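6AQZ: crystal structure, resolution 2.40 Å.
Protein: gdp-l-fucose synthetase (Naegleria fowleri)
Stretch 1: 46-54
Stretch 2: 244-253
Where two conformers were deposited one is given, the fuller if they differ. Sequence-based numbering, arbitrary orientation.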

ATOM      1  N   LYS A  46     -29.366 -23.142  -1.066  1.00 64.61           N
ATOM      2  CA  LYS A  46     -30.695 -22.994  -0.492  1.00 70.54           C
ATOM      3  C   LYS A  46     -31.612 -22.268  -1.462  1.00 69.48           C
ATOM      4  O   LYS A  46     -32.750 -22.686  -1.695  1.00 70.44           O
ATOM      5  CB  LYS A  46     -30.605 -22.229   0.827  1.00 78.37           C
ATOM      6  CG  LYS A  46     -31.946 -21.930   1.458  1.00 83.93           C
ATOM      7  CD  LYS A  46     -31.778 -21.047   2.680  1.00 84.85           C
ATOM      8  CE  LYS A  46     -33.118 -20.807   3.344  1.00 92.32           C
ATOM      9  NZ  LYS A  46     -32.984 -19.998   4.585  1.00 92.09           N
ATOM     10  N   GLU A  47     -31.130 -21.181  -2.047  1.00 68.67           N
ATOM     11  CA  GLU A  47     -31.936 -20.393  -2.968  1.00 72.02           C
ATOM     12  C   GLU A  47     -31.799 -20.852  -4.420  1.00 68.91           C
ATOM     13  O   GLU A  47     -32.385 -20.233  -5.308  1.00 63.11           O
ATOM     14  CB  GLU A  47     -31.577 -18.911  -2.794  1.00 75.89           C
ATOM     15  CG  GLU A  47     -31.901 -18.434  -1.381  1.00 80.04           C
ATOM     16  CD  GLU A  47     -31.669 -16.950  -1.147  1.00 82.40           C
ATOM     17  OE1 GLU A  47     -31.080 -16.266  -2.011  1.00 80.82           O
ATOM     18  OE2 GLU A  47     -32.095 -16.465  -0.078  1.00 86.39           O
ATOM     19  N   GLN A  48     -31.036 -21.915  -4.678  1.00 67.58           N
ATOM     20  CA  GLN A  48     -30.932 -22.524  -6.004  1.00 70.52           C
ATOM     21  C   GLN A  48     -30.537 -21.510  -7.073  1.00 70.42           C
ATOM     22  O   GLN A  48     -31.161 -21.404  -8.131  1.00 66.82           O
ATOM     23  CB  GLN A  48     -32.240 -23.227  -6.381  1.00 70.53           C
ATOM     24  CG  GLN A  48     -32.421 -24.589  -5.725  1.00 78.15           C
ATOM     25  CD  GLN A  48     -31.344 -25.571  -6.134  1.00 83.38           C
ATOM     26  OE1 GLN A  48     -31.359 -26.094  -7.248  1.00 93.57           O
ATOM     27  NE2 GLN A  48     -30.398 -25.825  -5.237  1.00 76.96           N
ATOM     28  N   ILE A  49     -29.462 -20.780  -6.803  1.00 71.42           N
ATOM     29  CA  ILE A  49     -28.968 -19.773  -7.730  0.73 68.35           C
ATOM     30  C   ILE A  49     -28.334 -20.467  -8.929  1.00 66.05           C
ATOM     31  O   ILE A  49     -27.649 -21.486  -8.787  1.00 60.82           O
ATOM     32  CB  ILE A  49     -27.980 -18.845  -7.003  0.73 67.77           C
ATOM     33  CG1 ILE A  49     -28.651 -18.296  -5.738  0.73 69.48           C
ATOM     34  CG2 ILE A  49     -27.502 -17.723  -7.925  0.73 65.63           C
ATOM     35  CD1 ILE A  49     -28.070 -16.992  -5.245  0.73 67.30           C
ATOM     36  N   LYS A  50     -28.581 -19.924 -10.122  1.00 56.30           N
ATOM     37  CA  LYS A  50     -28.109 -20.529 -11.354  1.00 65.90           C
ATOM     38  C   LYS A  50     -26.610 -20.297 -11.520  1.00 54.39           C
ATOM     39  O   LYS A  50     -26.000 -19.482 -10.832  1.00 51.96           O
ATOM     40  CB  LYS A  50     -28.890 -19.980 -12.554  1.00 74.82           C
ATOM     41  N   GLY A  51     -26.016 -21.037 -12.450  1.00 67.85           N
ATOM     42  CA  GLY A  51     -24.604 -20.937 -12.753  1.00 61.37           C
ATOM     43  C   GLY A  51     -23.799 -22.107 -12.199  1.00 62.31           C
ATOM     44  O   GLY A  51     -24.254 -22.885 -11.355  1.00 59.75           O
ATOM     45  N   LYS A  52     -22.592 -22.250 -12.721  1.00 61.95           N
ATOM     46  CA  LYS A  52     -21.628 -23.195 -12.191  1.00 62.75           C
ATOM     47  C   LYS A  52     -20.792 -22.458 -11.154  1.00 63.02           C
ATOM     48  O   LYS A  52     -20.071 -21.511 -11.487  1.00 65.99           O
ATOM     49  CB  LYS A  52     -20.752 -23.765 -13.306  1.00 66.36           C
ATOM     50  CG  LYS A  52     -19.685 -24.743 -12.830  1.00 67.85           C
ATOM     51  CD  LYS A  52     -18.813 -25.208 -13.991  1.00 73.89           C
ATOM     52  CE  LYS A  52     -17.795 -26.252 -13.543  1.00 80.91           C
ATOM     53  NZ  LYS A  52     -16.760 -26.517 -14.587  1.00 84.29           N
ATOM     54  N   TRP A  53     -20.893 -22.887  -9.905  1.00 60.28           N
ATOM     55  CA  TRP A  53     -20.202 -22.263  -8.790  1.00 56.08           C
ATOM     56  C   TRP A  53     -19.014 -23.125  -8.386  1.00 57.11           C
ATOM     57  O   TRP A  53     -19.163 -24.342  -8.214  1.00 58.50           O
ATOM     58  CB  TRP A  53     -21.155 -22.069  -7.614  1.00 55.52           C
ATOM     59  CG  TRP A  53     -22.143 -21.009  -7.892  1.00 58.43           C
ATOM     60  CD1 TRP A  53     -23.236 -21.081  -8.725  1.00 62.23           C
ATOM     61  CD2 TRP A  53     -22.100 -19.671  -7.397  1.00 56.80           C
ATOM     62  NE1 TRP A  53     -23.894 -19.864  -8.748  1.00 53.73           N
ATOM     63  CE2 TRP A  53     -23.217 -18.985  -7.939  1.00 51.01           C
ATOM     64  CE3 TRP A  53     -21.233 -18.986  -6.537  1.00 54.00           C
ATOM     65  CZ2 TRP A  53     -23.482 -17.651  -7.653  1.00 49.88           C
ATOM     66  CZ3 TRP A  53     -21.501 -17.646  -6.248  1.00 50.96           C
ATOM     67  CH2 TRP A  53     -22.609 -16.995  -6.813  1.00 52.28           C
ATOM     68  N   VAL A  54     -17.831 -22.501  -8.294  1.00 54.49           N
ATOM     69  CA  VAL A  54     -16.581 -23.169  -7.920  1.00 53.11           C
ATOM     70  C   VAL A  54     -16.040 -22.524  -6.652  1.00 48.95           C
ATOM     71  O   VAL A  54     -15.663 -21.349  -6.662  1.00 49.69           O
ATOM     72  CB  VAL A  54     -15.534 -23.097  -9.037  1.00 55.23           C
ATOM     73  CG1 VAL A  54     -14.265 -23.844  -8.617  1.00 46.93           C
ATOM     74  CG2 VAL A  54     -16.111 -23.627 -10.344  1.00 55.14           C
ATOM     75  N   ALA A 244     -23.719 -13.413   3.524  1.00 40.67           N
ATOM     76  CA  ALA A 244     -23.723 -14.051   2.211  1.00 42.51           C
ATOM     77  C   ALA A 244     -24.866 -13.538   1.327  1.00 48.34           C
ATOM     78  O   ALA A 244     -24.703 -13.414   0.106  1.00 46.30           O
ATOM     79  CB  ALA A 244     -23.807 -15.578   2.373  1.00 41.44           C
ATOM     80  N   ARG A 245     -26.050 -13.305   1.911  1.00 40.10           N
ATOM     81  CA  ARG A 245     -27.163 -12.751   1.143  1.00 45.94           C
ATOM     82  C   ARG A 245     -26.887 -11.297   0.744  1.00 51.45           C
ATOM     83  O   ARG A 245     -27.170 -10.887  -0.392  1.00 50.74           O
ATOM     84  CB  ARG A 245     -28.466 -12.866   1.945  1.00 44.62           C
ATOM     85  CG  ARG A 245     -28.987 -14.297   2.093  1.00 51.48           C
ATOM     86  CD  ARG A 245     -30.401 -14.329   2.659  1.00 52.34           C
ATOM     87  NE  ARG A 245     -30.415 -13.925   4.057  1.00 54.74           N
ATOM     88  CZ  ARG A 245     -31.130 -12.928   4.567  1.00 55.01           C
ATOM     89  NH1 ARG A 245     -31.915 -12.180   3.793  1.00 58.52           N
ATOM     90  NH2 ARG A 245     -31.046 -12.682   5.868  1.00 46.84           N
ATOM     91  N   MET A 246     -26.321 -10.510   1.665  1.00 45.55           N
ATOM     92  CA  MET A 246     -25.927  -9.145   1.351  1.00 47.46           C
ATOM     93  C   MET A 246     -24.853  -9.126   0.277  1.00 47.53           C
ATOM     94  O   MET A 246     -24.881  -8.278  -0.630  1.00 45.22           O
ATOM     95  CB  MET A 246     -25.420  -8.451   2.611  1.00 46.57           C
ATOM     96  CG  MET A 246     -26.428  -8.479   3.718  1.00 43.40           C
ATOM     97  SD  MET A 246     -25.754  -8.021   5.316  1.00 53.03           S
ATOM     98  CE  MET A 246     -25.820  -6.238   5.228  1.00 44.37           C
ATOM     99  N   LEU A 247     -23.904 -10.057   0.356  1.00 39.66           N
ATOM    100  CA  LEU A 247     -22.879 -10.130  -0.680  1.00 44.12           C
ATOM    101  C   LEU A 247     -23.501 -10.504  -2.018  1.00 42.88           C
ATOM    102  O   LEU A 247     -23.127  -9.952  -3.060  1.00 44.62           O
ATOM    103  CB  LEU A 247     -21.784 -11.128  -0.285  1.00 45.19           C
ATOM    104  CG  LEU A 247     -20.665 -11.527  -1.257  1.00 44.34           C
ATOM    105  CD1 LEU A 247     -19.802 -10.306  -1.696  1.00 37.15           C
ATOM    106  CD2 LEU A 247     -19.773 -12.538  -0.595  1.00 39.95           C
ATOM    107  N   LEU A 248     -24.439 -11.462  -2.012  1.00 47.01           N
ATOM    108  CA  LEU A 248     -25.066 -11.866  -3.267  1.00 49.39           C
ATOM    109  C   LEU A 248     -25.922 -10.743  -3.856  1.00 51.10           C
ATOM    110  O   LEU A 248     -25.899 -10.518  -5.071  1.00 44.21           O
ATOM    111  CB  LEU A 248     -25.870 -13.143  -3.065  1.00 52.42           C
ATOM    112  CG  LEU A 248     -24.908 -14.323  -2.868  1.00 53.90           C
ATOM    113  CD1 LEU A 248     -25.648 -15.589  -2.434  1.00 51.96           C
ATOM    114  CD2 LEU A 248     -24.035 -14.574  -4.095  1.00 47.77           C
ATOM    115  N   TRP A 249     -26.671 -10.028  -3.017  1.00 39.36           N
ATOM    116  CA  TRP A 249     -27.352  -8.833  -3.501  1.00 49.10           C
ATOM    117  C   TRP A 249     -26.365  -7.859  -4.153  1.00 47.42           C
ATOM    118  O   TRP A 249     -26.643  -7.299  -5.218  1.00 49.44           O
ATOM    119  CB  TRP A 249     -28.103  -8.161  -2.347  1.00 39.93           C
ATOM    120  CG  TRP A 249     -28.712  -6.876  -2.730  1.00 50.55           C
ATOM    121  CD1 TRP A 249     -29.985  -6.666  -3.175  1.00 53.04           C
ATOM    122  CD2 TRP A 249     -28.073  -5.591  -2.726  1.00 45.64           C
ATOM    123  NE1 TRP A 249     -30.181  -5.334  -3.451  1.00 51.96           N
ATOM    124  CE2 TRP A 249     -29.026  -4.648  -3.179  1.00 44.83           C
ATOM    125  CE3 TRP A 249     -26.789  -5.147  -2.383  1.00 48.59           C
ATOM    126  CZ2 TRP A 249     -28.740  -3.286  -3.292  1.00 41.78           C
ATOM    127  CZ3 TRP A 249     -26.496  -3.782  -2.506  1.00 49.45           C
ATOM    128  CH2 TRP A 249     -27.469  -2.876  -2.961  1.00 46.56           C
ATOM    129  N   THR A 250     -25.203  -7.667  -3.534  1.00 41.03           N
ATOM    130  CA  THR A 250     -24.189  -6.762  -4.077  1.00 35.64           C
ATOM    131  C   THR A 250     -23.749  -7.197  -5.473  1.00 42.98           C
ATOM    132  O   THR A 250     -23.697  -6.385  -6.394  1.00 49.54           O
ATOM    133  CB  THR A 250     -23.002  -6.686  -3.101  1.00 34.47           C
ATOM    134  OG1 THR A 250     -23.437  -6.123  -1.855  1.00 38.48           O
ATOM    135  CG2 THR A 250     -21.850  -5.839  -3.647  1.00 35.15           C
ATOM    136  N   MET A 251     -23.469  -8.481  -5.660  1.00 48.50           N
ATOM    137  CA  MET A 251     -23.105  -8.985  -6.983  1.00 46.52           C
ATOM    138  C   MET A 251     -24.225  -8.761  -7.989  1.00 46.32           C
ATOM    139  O   MET A 251     -23.973  -8.580  -9.182  1.00 51.43           O
ATOM    140  CB  MET A 251     -22.768 -10.477  -6.897  1.00 38.20           C
ATOM    141  CG  MET A 251     -22.465 -11.177  -8.209  1.00 40.21           C
ATOM    142  SD  MET A 251     -22.140 -12.973  -7.949  1.00 62.03           S
ATOM    143  CE  MET A 251     -23.746 -13.581  -7.524  1.00 72.92           C
ATOM    144  N   PHE A 252     -25.472  -8.864  -7.544  1.00 46.24           N
ATOM    145  CA  PHE A 252     -26.581  -8.762  -8.479  1.00 44.51           C
ATOM    146  C   PHE A 252     -26.907  -7.321  -8.848  1.00 45.10           C
ATOM    147  O   PHE A 252     -27.406  -7.077  -9.948  1.00 41.78           O
ATOM    148  CB  PHE A 252     -27.834  -9.405  -7.885  1.00 52.62           C
ATOM    149  CG  PHE A 252     -27.729 -10.891  -7.703  1.00 62.89           C
ATOM    150  CD1 PHE A 252     -26.898 -11.650  -8.501  1.00 66.89           C
ATOM    151  CD2 PHE A 252     -28.465 -11.526  -6.718  1.00 66.41           C
ATOM    152  CE1 PHE A 252     -26.815 -13.016  -8.333  1.00 69.07           C
ATOM    153  CE2 PHE A 252     -28.376 -12.895  -6.538  1.00 71.11           C
ATOM    154  CZ  PHE A 252     -27.542 -13.640  -7.347  1.00 70.79           C
ATOM    155  N   ASN A 253     -26.673  -6.374  -7.938  1.00 39.38           N
ATOM    156  CA  ASN A 253     -27.289  -5.062  -8.052  1.00 51.89           C
ATOM    157  C   ASN A 253     -26.306  -3.889  -8.019  1.00 50.69           C
ATOM    158  O   ASN A 253     -26.590  -2.846  -8.598  1.00 55.37           O
ATOM    159  CB  ASN A 253     -28.330  -4.886  -6.935  1.00 40.30           C
ATOM    160  CG  ASN A 253     -29.465  -5.893  -7.027  1.00 48.28           C
ATOM    161  OD1 ASN A 253     -30.358  -5.741  -7.851  1.00 56.21           O
ATOM    162  ND2 ASN A 253     -29.433  -6.938  -6.168  1.00 46.40           N
TER

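The two stretches meet through side chains alone. No hydrogen bond crosses between them, and the nearest CA atoms of the pairs Ile49 and Leu248, and Glu47 and Arg245, lie 9.9 Å apart, a gap that side chains from both sides must fill. At the centre stands Leu248, whose CA-to-CB bond points from the helix toward the loop and strand of the first stretch. With chi1 in m and chi2 in t, its two methyls reach different partners: CD1 of Leu248 lies 4.0 Å from CD1 of Ile49, and CD2 of Leu248 lies 3.9 Å from CH2 of Trp53. A leucine suits this place because its forked end can meet two neighbours at once and puts no polar side-chain atom in a buried position.

Ile49 answers from the loop. Its CA-to-CB bond points toward the helix; with chi1 m and chi2 t, CD1 of Ile49, which touches Leu248, also sits 4.0 Å from CZ of Phe252. It meets the phenylalanine at the ring edge, near the ring plane. Isoleucine suits the place because its side chain is wholly apolar, and Phe252 because its ring offers a broad apolar edge. Leu248 and Phe252 are four residues apart, about one helical turn, and the backbone hydrogen bond from N of Phe252 to O of Leu248, 3.0 Å, belongs to that turn. Both therefore project from the same side of the helix, and one isoleucine methyl can touch both.

Trp53 supplies the other large apolar surface. Set on the strand with its CA-to-CB bond toward the helix, it carries the far end of its indole to the contact: CH2 of Trp53 is 3.7 Å from CE of Met251 as well as being the atom that meets Leu248. The methionine methyl lies at the edge of the indole, near its plane. The sulfur is more distant, with SD of Met251 5.4 Å from the centroid of the six-membered ring of Trp53 in an oblique position. Met251 has chi1 and chi2 both in t, so the chain runs out extended before chi3 turns to p; a long, unbranched, apolar side chain is well suited to reaching the ring from the helix.

A tryptophan also brings a polar N-H, satisfied within its own stretch: NE1 of Trp53 donates to O of Lys50 at 3.0 Å, with an angle of 160° at the hydrogen. This bond ties the indole to the loop and leaves its carbon end free to meet the helix side chains. Between them, Gly51 adopts phi 105° and psi 164°, where a CB would be jammed against the carbonyl O of Lys50, so glycine suits the turn into the strand.

Outward, the contact becomes polar in composition but not in bonding. The CA-to-CB bond of exposed Glu47 points toward the helix, and OE2 of Glu47 lies 3.9 Å from CD of Arg245, an aliphatic carbon. Glutamate suits this exposed position, where its charged carboxylate can keep access to solvent. The CA-to-CB bond of Arg245 points sideways relative to the first stretch. Arginine suits the edge because its aliphatic part can pack while its guanidinium bonds outside the contact, NH1 elsewhere in the structure and NH2 to a residue flanking one of the stretches. Together these contacts bury 238 Å², counting both sides, a small and mainly apolar patch.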